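Side-chain contacts in NMB1025 protein (Neisseria meningitidis serogroup B, PDB 3KJJ), which is of unknown function but belongs to the trimeric YjgF (RutC) family, whose characterised members include enamine/imine deaminases: residues V50-Q53 against I54-L58; R106-R109 against P110-V114; R76-G79 against D80-E83; A82-N85 against G86-A90. All coordinates share one frame; numbering follows the deposited sequence.

Interaction 1: residues V50-Q53 against I54-L58; sequences VLAQ and IDRWL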
loop_
_atom_site.group_PDB
_atom_site.type_symbol
_atom_site.label_atom_id
_atom_site.label_comp_id
_atom_site.label_asym_id
_atom_site.label_seq_id
_atom_site.Cartn_x
_atom_site.Cartn_y
_atom_site.Cartn_z
ATOM N N VAL B 50 -17.783 -4.830 -4.605
ATOM C CA VAL B 50 -16.347 -4.939 -4.348
ATOM C C VAL B 50 -16.128 -5.646 -3.007
ATOM O O VAL B 50 -15.286 -6.536 -2.908
ATOM C CB VAL B 50 -15.661 -3.541 -4.411
ATOM C CG1 VAL B 50 -14.333 -3.514 -3.678
ATOM C CG2 VAL B 50 -15.451 -3.121 -5.894
ATOM N N LEU B 51 -16.903 -5.256 -1.994
ATOM C CA LEU B 51 -16.840 -5.916 -0.688
ATOM C C LEU B 51 -17.267 -7.396 -0.733
ATOM O O LEU B 51 -16.717 -8.217 0.005
ATOM C CB LEU B 51 -17.573 -5.106 0.390
ATOM C CG LEU B 51 -17.002 -3.691 0.638
ATOM C CD1 LEU B 51 -17.912 -2.851 1.516
ATOM C CD2 LEU B 51 -15.581 -3.716 1.222
ATOM N N ALA B 52 -18.206 -7.740 -1.616
ATOM C CA ALA B 52 -18.632 -9.137 -1.811
ATOM C C ALA B 52 -17.546 -10.008 -2.442
ATOM O O ALA B 52 -17.314 -11.141 -2.009
ATOM C CB ALA B 52 -19.947 -9.211 -2.627
ATOM N N GLN B 53 -16.853 -9.459 -3.437
ATOM C CA GLN B 53 -15.636 -10.068 -3.978
ATOM C C GLN B 53 -14.582 -10.298 -2.910
ATOM O O GLN B 53 -13.981 -11.378 -2.841
ATOM C CB GLN B 53 -15.028 -9.172 -5.056
ATOM C CG GLN B 53 -15.831 -9.078 -6.334
ATOM C CD GLN B 53 -15.190 -8.121 -7.312
ATOM O OE1 GLN B 53 -14.069 -8.335 -7.750
ATOM N NE2 GLN B 53 -15.899 -7.048 -7.644
ATOM N N ILE B 54 -14.345 -9.278 -2.083
ATOM C CA ILE B 54 -13.340 -9.388 -1.037
ATOM C C ILE B 54 -13.681 -10.545 -0.105
ATOM O O ILE B 54 -12.806 -11.373 0.197
ATOM C CB ILE B 54 -13.096 -8.037 -0.300
ATOM C CG1 ILE B 54 -12.264 -7.108 -1.200
ATOM C CG2 ILE B 54 -12.379 -8.271 1.026
ATOM C CD1 ILE B 54 -12.306 -5.617 -0.845
ATOM N N ASP B 55 -14.953 -10.614 0.298
ATOM C CA ASP B 55 -15.480 -11.719 1.098
ATOM C C ASP B 55 -15.147 -13.063 0.443
ATOM O O ASP B 55 -14.663 -13.970 1.104
ATOM C CB ASP B 55 -17.000 -11.610 1.282
ATOM C CG ASP B 55 -17.412 -10.514 2.262
ATOM O OD1 ASP B 55 -16.582 -10.074 3.088
ATOM O OD2 ASP B 55 -18.596 -10.110 2.213
ATOM N N ARG B 56 -15.386 -13.167 -0.860
ATOM C CA ARG B 56 -15.186 -14.426 -1.579
ATOM C C ARG B 56 -13.708 -14.815 -1.640
ATOM O O ARG B 56 -13.367 -15.972 -1.391
ATOM C CB ARG B 56 -15.835 -14.399 -2.968
ATOM C CG ARG B 56 -17.369 -14.492 -2.942
ATOM C CD ARG B 56 -17.972 -14.818 -4.325
ATOM N NE ARG B 56 -17.615 -13.832 -5.352
ATOM C CZ ARG B 56 -18.281 -12.698 -5.579
ATOM N NH1 ARG B 56 -19.344 -12.390 -4.849
ATOM N NH2 ARG B 56 -17.879 -11.863 -6.541
ATOM N N TRP B 57 -12.833 -13.842 -1.904
ATOM C CA TRP B 57 -11.393 -14.106 -1.963
ATOM C C TRP B 57 -10.743 -14.330 -0.600
ATOM O O TRP B 57 -9.786 -15.096 -0.494
ATOM C CB TRP B 57 -10.645 -13.034 -2.778
ATOM C CG TRP B 57 -10.978 -13.120 -4.258
ATOM C CD1 TRP B 57 -11.677 -12.204 -4.995
ATOM C CD2 TRP B 57 -10.649 -14.190 -5.159
ATOM N NE1 TRP B 57 -11.791 -12.625 -6.291
ATOM C CE2 TRP B 57 -11.175 -13.845 -6.421
ATOM C CE3 TRP B 57 -9.977 -15.412 -5.017
ATOM C CZ2 TRP B 57 -11.044 -14.674 -7.540
ATOM C CZ3 TRP B 57 -9.836 -16.231 -6.134
ATOM C CH2 TRP B 57 -10.369 -15.856 -7.380
ATOM N N LEU B 58 -11.276 -13.697 0.444
ATOM C CA LEU B 58 -10.746 -13.914 1.789
ATOM C C LEU B 58 -11.107 -15.327 2.258
ATOM O O LEU B 58 -10.271 -16.021 2.850
ATOM C CB LEU B 58 -11.227 -12.824 2.769
ATOM C CG LEU B 58 -10.623 -11.409 2.612
ATOM C CD1 LEU B 58 -11.156 -10.458 3.682
ATOM C CD2 LEU B 58 -9.094 -11.399 2.614
HETATM O O HOH W 1 -13.088 -10.911 -8.175
#
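Gln53 and Arg56 leave the helix in the same way, each CG anti to its carbonyl carbon (chi1 -69° and -73°), and a bend at chi3 of Arg56 (-58°) folds the guanidinium back along helix 43-60 toward the preceding turn. This amphipathic helix packs on the sheet of the YjgF fold. The guanidinium crosses the glutamine chain at its aliphatic part, with Arg56 NH2 3.5 Å from Gln53 CG, while one guanidinium face lies over Ala52 O and Gln53 CA, both near the rim. The guanidinium and amide planes are nearly parallel, but the groups are not stacked, since the side chains cross.

Ile54 turns the other way, into the core. Its CD1 is 4.1 Å from Val50 CG1 and 4.3 Å from Leu51 CD2, and the three side chains reach Ile116 and Ile118 of strand 114-121. Four backbone bonds of the i to i+4 kind support the helix, the last from Trp57 N to Gln53 O at 2.9 Å. Trp57 CD1 also comes within 3.3 Å of Gln53 O, obliquely to the indole. On the flank toward helix 81-91, Asp55 OD1 accepts from Trp91 NE1.

The buried amide of Gln53 is held at both ends. NE2 donates to Asp49 OD2 and Val36 O, which should fix which way round the amide sits, and OE1 accepts a hydrogen bond from a water 2.8 Å away. That water, in the plane of the indole at its edge, accepts in turn from Trp57 NE1 at 2.9 Å.

Interaction 2: residues R106-R109 against P110-V114; sequences RLAR and PEWRV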
loop_
_atom_site.group_PDB
_atom_site.type_symbol
_atom_site.label_atom_id
_atom_site.label_comp_id
_atom_site.label_asym_id
_atom_site.label_seq_id
_atom_site.Cartn_x
_atom_site.Cartn_y
_atom_site.Cartn_z
ATOM N N ARG B 106 -8.050 8.054 -10.099
ATOM C CA ARG B 106 -8.820 7.509 -11.213
ATOM C C ARG B 106 -8.420 6.061 -11.505
ATOM O O ARG B 106 -7.244 5.707 -11.435
ATOM C CB ARG B 106 -8.655 8.378 -12.462
ATOM C CG ARG B 106 -9.239 9.771 -12.297
ATOM C CD ARG B 106 -9.419 10.457 -13.630
ATOM N NE ARG B 106 -10.474 11.464 -13.566
ATOM C CZ ARG B 106 -11.002 12.067 -14.627
ATOM N NH1 ARG B 106 -10.581 11.772 -15.851
ATOM N NH2 ARG B 106 -11.959 12.961 -14.462
ATOM N N LEU B 107 -9.405 5.233 -11.844
ATOM C CA LEU B 107 -9.179 3.787 -12.033
ATOM C C LEU B 107 -9.106 3.388 -13.509
ATOM O O LEU B 107 -9.290 4.242 -14.394
ATOM C CB LEU B 107 -10.246 2.990 -11.272
ATOM C CG LEU B 107 -10.460 3.539 -9.853
ATOM C CD1 LEU B 107 -11.740 3.000 -9.243
ATOM C CD2 LEU B 107 -9.258 3.268 -8.962
ATOM N N ALA B 108 -8.836 2.104 -13.776
ATOM C CA ALA B 108 -8.565 1.630 -15.140
ATOM C C ALA B 108 -9.724 1.803 -16.113
ATOM O O ALA B 108 -9.520 1.856 -17.323
ATOM C CB ALA B 108 -8.075 0.196 -15.144
ATOM N N ARG B 109 -10.943 1.887 -15.589
ATOM C CA ARG B 109 -12.076 2.257 -16.430
ATOM C C ARG B 109 -12.811 3.447 -15.848
ATOM O O ARG B 109 -13.036 3.497 -14.644
ATOM C CB ARG B 109 -13.013 1.070 -16.646
ATOM C CG ARG B 109 -12.294 -0.098 -17.315
ATOM C CD ARG B 109 -13.114 -0.724 -18.413
ATOM N NE ARG B 109 -13.969 -1.796 -17.916
ATOM C CZ ARG B 109 -13.579 -3.058 -17.754
ATOM N NH1 ARG B 109 -12.332 -3.422 -18.038
ATOM N NH2 ARG B 109 -14.439 -3.961 -17.296
ATOM N N PRO B 110 -13.212 4.400 -16.712
ATOM C CA PRO B 110 -13.886 5.621 -16.270
ATOM C C PRO B 110 -15.131 5.382 -15.412
ATOM O O PRO B 110 -15.397 6.166 -14.511
ATOM C CB PRO B 110 -14.252 6.330 -17.586
ATOM C CG PRO B 110 -14.137 5.276 -18.654
ATOM C CD PRO B 110 -13.061 4.354 -18.179
ATOM N N GLU B 111 -15.871 4.305 -15.682
ATOM C CA GLU B 111 -17.099 4.016 -14.943
ATOM C C GLU B 111 -16.887 3.366 -13.566
ATOM O O GLU B 111 -17.838 3.252 -12.795
ATOM C CB GLU B 111 -18.105 3.213 -15.785
ATOM C CG GLU B 111 -17.519 2.089 -16.623
ATOM C CD GLU B 111 -16.906 2.562 -17.938
ATOM O OE1 GLU B 111 -15.716 2.287 -18.153
ATOM O OE2 GLU B 111 -17.603 3.204 -18.759
ATOM N N TRP B 112 -15.657 2.942 -13.267
ATOM C CA TRP B 112 -15.327 2.444 -11.925
ATOM C C TRP B 112 -15.159 3.603 -10.956
ATOM O O TRP B 112 -14.321 4.482 -11.161
ATOM C CB TRP B 112 -14.049 1.608 -11.925
ATOM C CG TRP B 112 -14.089 0.337 -12.731
ATOM C CD1 TRP B 112 -15.190 -0.310 -13.225
ATOM C CD2 TRP B 112 -12.959 -0.470 -13.083
ATOM N NE1 TRP B 112 -14.808 -1.452 -13.891
ATOM C CE2 TRP B 112 -13.445 -1.578 -13.810
ATOM C CE3 TRP B 112 -11.576 -0.353 -12.863
ATOM C CZ2 TRP B 112 -12.597 -2.567 -14.326
ATOM C CZ3 TRP B 112 -10.734 -1.342 -13.363
ATOM C CH2 TRP B 112 -11.250 -2.435 -14.091
ATOM N N ARG B 113 -15.938 3.581 -9.883
ATOM C CA ARG B 113 -15.961 4.674 -8.917
ATOM C C ARG B 113 -15.204 4.324 -7.637
ATOM O O ARG B 113 -14.934 5.202 -6.804
ATOM C CB ARG B 113 -17.410 5.063 -8.604
ATOM C CG ARG B 113 -18.271 5.255 -9.849
ATOM C CD ARG B 113 -19.363 6.264 -9.617
ATOM N NE ARG B 113 -18.816 7.573 -9.276
ATOM C CZ ARG B 113 -18.600 8.545 -10.154
ATOM N NH1 ARG B 113 -18.111 9.706 -9.746
ATOM N NH2 ARG B 113 -18.887 8.360 -11.435
ATOM N N VAL B 114 -14.860 3.036 -7.490
ATOM C CA VAL B 114 -14.172 2.532 -6.292
ATOM C C VAL B 114 -13.318 1.289 -6.580
ATOM O O VAL B 114 -13.651 0.466 -7.435
ATOM C CB VAL B 114 -15.174 2.268 -5.112
ATOM C CG1 VAL B 114 -16.184 1.146 -5.474
ATOM C CG2 VAL B 114 -14.441 1.970 -3.796
HETATM O O HOH W 2 -12.352 5.546 -12.630
#
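Arg109 lies across one face of the Trp112 indole. A CH-pi contact leads: Arg109 CB sits 3.9 Å from the centroid of the five-membered ring, nearly on its normal. Bends at chi2 and chi3 (-90°) then carry the arginine chain over the benzo part, where Trp112 CZ2 is 3.6 Å from Arg109 CZ, above the centre of the guanidinium. The two planes are 48° apart, so this is a tilted contact and no flat stack.

Apolar contacts finish the indole surroundings. Ala108 CB touches Trp112 CZ3 at 3.6 Å, Leu107 CB meets the ring edge in its plane, and Leu107 CD1 packs 3.8 Å from Trp112 CB. Ala108 also packs on Tyr81 of the second subunit.

Glu111 and Arg109 carry opposite charges, but Glu111 OE1 stays 4.4 Å from Arg109 NE, beyond a salt bridge.

Hydrogen bonds set the backbone. Trp112 N donates to Arg109 O at 3.0 Å, from well above the carbonyl plane. A single water accepts from Leu107 N and donates to both Arg109 O and Trp112 O, 2.7 Å from the latter. The direct bond closes a type I beta turn from Arg109 to Trp112, and the water ties Leu107 to it; the turn lies in the loop between strands 99-104 and 114-121.

Interaction 3: residues R76-G79 against D80-E83; sequences RDMG and DYAE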
loop_
_atom_site.group_PDB
_atom_site.type_symbol
_atom_site.label_atom_id
_atom_site.label_comp_id
_atom_site.label_asym_id
_atom_site.label_seq_id
_atom_site.Cartn_x
_atom_site.Cartn_y
_atom_site.Cartn_z
ATOM N N ARG B 76 -12.704 7.357 -7.499
ATOM C CA ARG B 76 -12.526 8.183 -8.681
ATOM C C ARG B 76 -12.826 9.649 -8.358
ATOM O O ARG B 76 -12.189 10.570 -8.887
ATOM C CB ARG B 76 -13.435 7.692 -9.810
ATOM C CG ARG B 76 -13.428 8.607 -11.028
ATOM C CD ARG B 76 -14.441 8.203 -12.082
ATOM N NE ARG B 76 -14.294 9.030 -13.278
ATOM C CZ ARG B 76 -13.327 8.897 -14.183
ATOM N NH1 ARG B 76 -12.404 7.955 -14.052
ATOM N NH2 ARG B 76 -13.290 9.699 -15.239
ATOM N N ASP B 77 -13.789 9.837 -7.468
ATOM C CA ASP B 77 -14.321 11.129 -7.131
ATOM C C ASP B 77 -14.641 11.177 -5.625
ATOM O O ASP B 77 -15.575 10.529 -5.175
ATOM C CB ASP B 77 -15.581 11.372 -7.980
ATOM C CG ASP B 77 -16.098 12.786 -7.861
ATOM O OD1 ASP B 77 -16.512 13.371 -8.881
ATOM O OD2 ASP B 77 -16.095 13.316 -6.740
HETATM N N MSE B 78 -13.867 11.952 -4.860
HETATM C CA MSE B 78 -14.051 12.063 -3.397
HETATM C C MSE B 78 -15.436 12.583 -2.996
HETATM O O MSE B 78 -15.812 12.531 -1.828
HETATM C CB MSE B 78 -12.930 12.902 -2.750
HETATM C CG MSE B 78 -12.879 12.868 -1.186
HETATM SE SE MSE B 78 -12.466 11.097 -0.375
HETATM C CE MSE B 78 -10.843 10.771 -1.357
ATOM N N GLY B 79 -16.204 13.066 -3.970
ATOM C CA GLY B 79 -17.618 13.359 -3.750
ATOM C C GLY B 79 -18.439 12.141 -3.328
ATOM O O GLY B 79 -19.545 12.290 -2.817
ATOM N N ASP B 80 -17.894 10.942 -3.528
ATOM C CA ASP B 80 -18.612 9.692 -3.222
ATOM C C ASP B 80 -18.221 9.102 -1.865
ATOM O O ASP B 80 -18.582 7.961 -1.557
ATOM C CB ASP B 80 -18.353 8.639 -4.309
ATOM C CG ASP B 80 -19.006 8.983 -5.642
ATOM O OD1 ASP B 80 -20.051 9.662 -5.655
ATOM O OD2 ASP B 80 -18.477 8.544 -6.685
ATOM N N TYR B 81 -17.491 9.884 -1.071
ATOM C CA TYR B 81 -16.972 9.453 0.235
ATOM C C TYR B 81 -18.056 8.945 1.186
ATOM O O TYR B 81 -17.988 7.799 1.645
ATOM C CB TYR B 81 -16.184 10.594 0.886
ATOM C CG TYR B 81 -15.330 10.217 2.082
ATOM C CD1 TYR B 81 -14.312 9.269 1.975
ATOM C CD2 TYR B 81 -15.523 10.837 3.315
ATOM C CE1 TYR B 81 -13.509 8.947 3.079
ATOM C CE2 TYR B 81 -14.729 10.519 4.417
ATOM C CZ TYR B 81 -13.732 9.571 4.288
ATOM O OH TYR B 81 -12.953 9.256 5.379
ATOM N N ALA B 82 -19.049 9.782 1.478
ATOM C CA ALA B 82 -20.124 9.395 2.397
ATOM C C ALA B 82 -20.908 8.177 1.908
ATOM O O ALA B 82 -21.277 7.318 2.707
ATOM C CB ALA B 82 -21.063 10.577 2.694
ATOM N N GLU B 83 -21.145 8.098 0.601
ATOM C CA GLU B 83 -21.874 6.975 0.014
ATOM C C GLU B 83 -21.104 5.667 0.161
ATOM O O GLU B 83 -21.692 4.637 0.515
ATOM C CB GLU B 83 -22.201 7.224 -1.464
ATOM C CG GLU B 83 -23.173 6.208 -2.067
ATOM C CD GLU B 83 -23.747 6.636 -3.415
ATOM O OE1 GLU B 83 -23.504 7.784 -3.836
ATOM O OE2 GLU B 83 -24.438 5.817 -4.058
HETATM O O HOH W 3 -15.933 7.812 -7.135
HETATM O O HOH W 4 -21.316 10.442 -0.948
HETATM O O HOH W 5 -19.380 12.530 0.608
#
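The Tyr81 ring meets the selenium of Met78, a selenomethionine, in an oblique Met-aromatic contact. SE is 4.3 Å from the ring centroid, 44° off the normal, and approaches Tyr81 CD1 most closely, at 3.5 Å. With CG of both residues anti to the backbone N (chi1 -169° and -167°), the two side chains run side by side in one direction, and the bend at chi2 of Met78 brings the selenium beside the ring.

Two carboxylates are the other flat groups. Asp77 OD2 uses its anti lone pair to accept from Gly79 N at 2.8 Å, closing an Asx turn. A water lies 2.7 Å from Asp80 OD2, whose second partner is Arg113, and accepts from Asp77 N. Asp80 stands at the N-cap position, yet its side chain makes no capping bond.

The backbone tightens the corner: Asp80 N donates to Asp77 O at 2.9 Å and Tyr81 N to Met78 O at 3.2 Å.

This 3-10 turn leads from strand 68-75 into helix 81-91; Tyr81 lies against Arg100 and Cys102 of strand 99-104, while Met78 and Tyr81 touch Leu107 and Ala108 of the third subunit.

Interaction 4: residues A82-N85 against G86-A90; sequences AEMN and GVWDA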
loop_
_atom_site.group_PDB
_atom_site.type_symbol
_atom_site.label_atom_id
_atom_site.label_comp_id
_atom_site.label_asym_id
_atom_site.label_seq_id
_atom_site.Cartn_x
_atom_site.Cartn_y
_atom_site.Cartn_z
ATOM N N ALA B 82 -19.049 9.782 1.478
ATOM C CA ALA B 82 -20.124 9.395 2.397
ATOM C C ALA B 82 -20.908 8.177 1.908
ATOM O O ALA B 82 -21.277 7.318 2.707
ATOM C CB ALA B 82 -21.063 10.577 2.694
ATOM N N GLU B 83 -21.145 8.098 0.601
ATOM C CA GLU B 83 -21.874 6.975 0.014
ATOM C C GLU B 83 -21.104 5.667 0.161
ATOM O O GLU B 83 -21.692 4.637 0.515
ATOM C CB GLU B 83 -22.201 7.224 -1.464
ATOM C CG GLU B 83 -23.173 6.208 -2.067
ATOM C CD GLU B 83 -23.747 6.636 -3.415
ATOM O OE1 GLU B 83 -23.504 7.784 -3.836
ATOM O OE2 GLU B 83 -24.438 5.817 -4.058
HETATM N N MSE B 84 -19.803 5.719 -0.127
HETATM C CA MSE B 84 -18.915 4.560 0.031
HETATM C C MSE B 84 -18.917 4.144 1.496
HETATM O O MSE B 84 -19.231 2.992 1.802
HETATM C CB MSE B 84 -17.499 4.872 -0.476
HETATM C CG MSE B 84 -16.487 3.708 -0.400
HETATM SE SE MSE B 84 -15.766 3.400 1.419
HETATM C CE MSE B 84 -15.134 1.593 1.123
ATOM N N ASN B 85 -18.614 5.101 2.381
ATOM C CA ASN B 85 -18.598 4.902 3.842
ATOM C C ASN B 85 -19.829 4.222 4.413
ATOM O O ASN B 85 -19.708 3.366 5.281
ATOM C CB ASN B 85 -18.382 6.236 4.581
ATOM C CG ASN B 85 -16.958 6.741 4.474
ATOM O OD1 ASN B 85 -16.040 5.990 4.163
ATOM N ND2 ASN B 85 -16.770 8.026 4.728
ATOM N N GLY B 86 -21.009 4.601 3.926
ATOM C CA GLY B 86 -22.261 3.997 4.391
ATOM C C GLY B 86 -22.290 2.492 4.200
ATOM O O GLY B 86 -22.779 1.757 5.065
ATOM N N VAL B 87 -21.735 2.030 3.079
ATOM C CA VAL B 87 -21.698 0.615 2.778
ATOM C C VAL B 87 -20.553 -0.058 3.550
ATOM O O VAL B 87 -20.754 -1.102 4.174
ATOM C CB VAL B 87 -21.661 0.363 1.251
ATOM C CG1 VAL B 87 -21.495 -1.125 0.937
ATOM C CG2 VAL B 87 -22.942 0.922 0.611
ATOM N N TRP B 88 -19.373 0.559 3.513
ATOM C CA TRP B 88 -18.211 0.108 4.282
ATOM C C TRP B 88 -18.525 -0.053 5.765
ATOM O O TRP B 88 -18.255 -1.107 6.336
ATOM C CB TRP B 88 -17.048 1.084 4.090
ATOM C CG TRP B 88 -15.862 0.843 4.968
ATOM C CD1 TRP B 88 -15.626 1.400 6.184
ATOM C CD2 TRP B 88 -14.736 -0.001 4.683
ATOM N NE1 TRP B 88 -14.425 0.953 6.683
ATOM C CE2 TRP B 88 -13.862 0.087 5.785
ATOM C CE3 TRP B 88 -14.400 -0.840 3.618
ATOM C CZ2 TRP B 88 -12.653 -0.620 5.847
ATOM C CZ3 TRP B 88 -13.198 -1.548 3.679
ATOM C CH2 TRP B 88 -12.345 -1.432 4.790
ATOM N N ASP B 89 -19.104 0.989 6.369
ATOM C CA ASP B 89 -19.458 0.999 7.796
ATOM C C ASP B 89 -20.366 -0.144 8.220
ATOM O O ASP B 89 -20.221 -0.664 9.328
ATOM C CB ASP B 89 -20.104 2.329 8.201
ATOM C CG ASP B 89 -19.122 3.476 8.196
ATOM O OD1 ASP B 89 -17.914 3.230 7.996
ATOM O OD2 ASP B 89 -19.562 4.626 8.394
ATOM N N ALA B 90 -21.304 -0.510 7.346
ATOM C CA ALA B 90 -22.227 -1.630 7.573
ATOM C C ALA B 90 -21.561 -2.996 7.387
ATOM O O ALA B 90 -21.979 -3.987 7.995
ATOM C CB ALA B 90 -23.441 -1.510 6.653
#
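Helix 81-91 is the connection of a beta-alpha-beta unit, and one turn of it carries a Met-aromatic contact between Met84, a selenomethionine, and Trp88. The methyl does the touching: Met84 CE lies 3.6 Å from Trp88 CE3 and equally close to Trp88 CB, meeting the indole obliquely. SE stays farther back, 5.1 Å from the centroid of the five-membered ring. Both side chains leave with CG anti to the backbone N (Met84 chi1 -178°), and they run side by side toward strand 68-75, against which both pack. Next to them on the helix surface, Val87 packs on Ala44 and Thr47 of helix 43-60, and Met84 also reaches Thr47.

Met84 O is gripped by two donors. Trp88 N comes in the carbonyl plane along a nearly straight bond (3.0 Å, 176°), whereas Val87 N approaches from above that plane with a more bent one (131°). One residue on, Asp89 N donates to Asn85 O at 2.7 Å, and Asp89 CG is only 3.0 Å from that same oxygen.

The polar ends find partners outside the turn. Asn85 OD1 accepts from Arg100, which also makes a cation-pi contact with Trp88. Asp89 OD2 forms a salt bridge with Arg19 of the third subunit, whose backbone oxygen accepts from Trp88 NE1. Trp88 thus serves both sheet and subunit interface, within the beta-alpha-beta crossover from strand 68-75 to strand 99-104.

Interactions 3 and 4 share Ala82 and Glu83 on helix 81-91, with centres about 10 Å apart, and both face the third subunit. Interaction 2 joins interaction 3 through a salt bridge, Arg113 NE to Asp80 OD2 at 2.8 Å, so the loop before strand 114-121 is tied to the start of that helix. Interaction 1 belongs to the neighbouring helix and meets interaction 4 where Leu51 CD2 packs 3.9 Å from Trp88 CE3. Interactions 2 and 3 meet the same kind of subunit interface from its two sides, each with a different neighbour. No ligand marks a site, but family pockets commonly lie at such trimer interfaces.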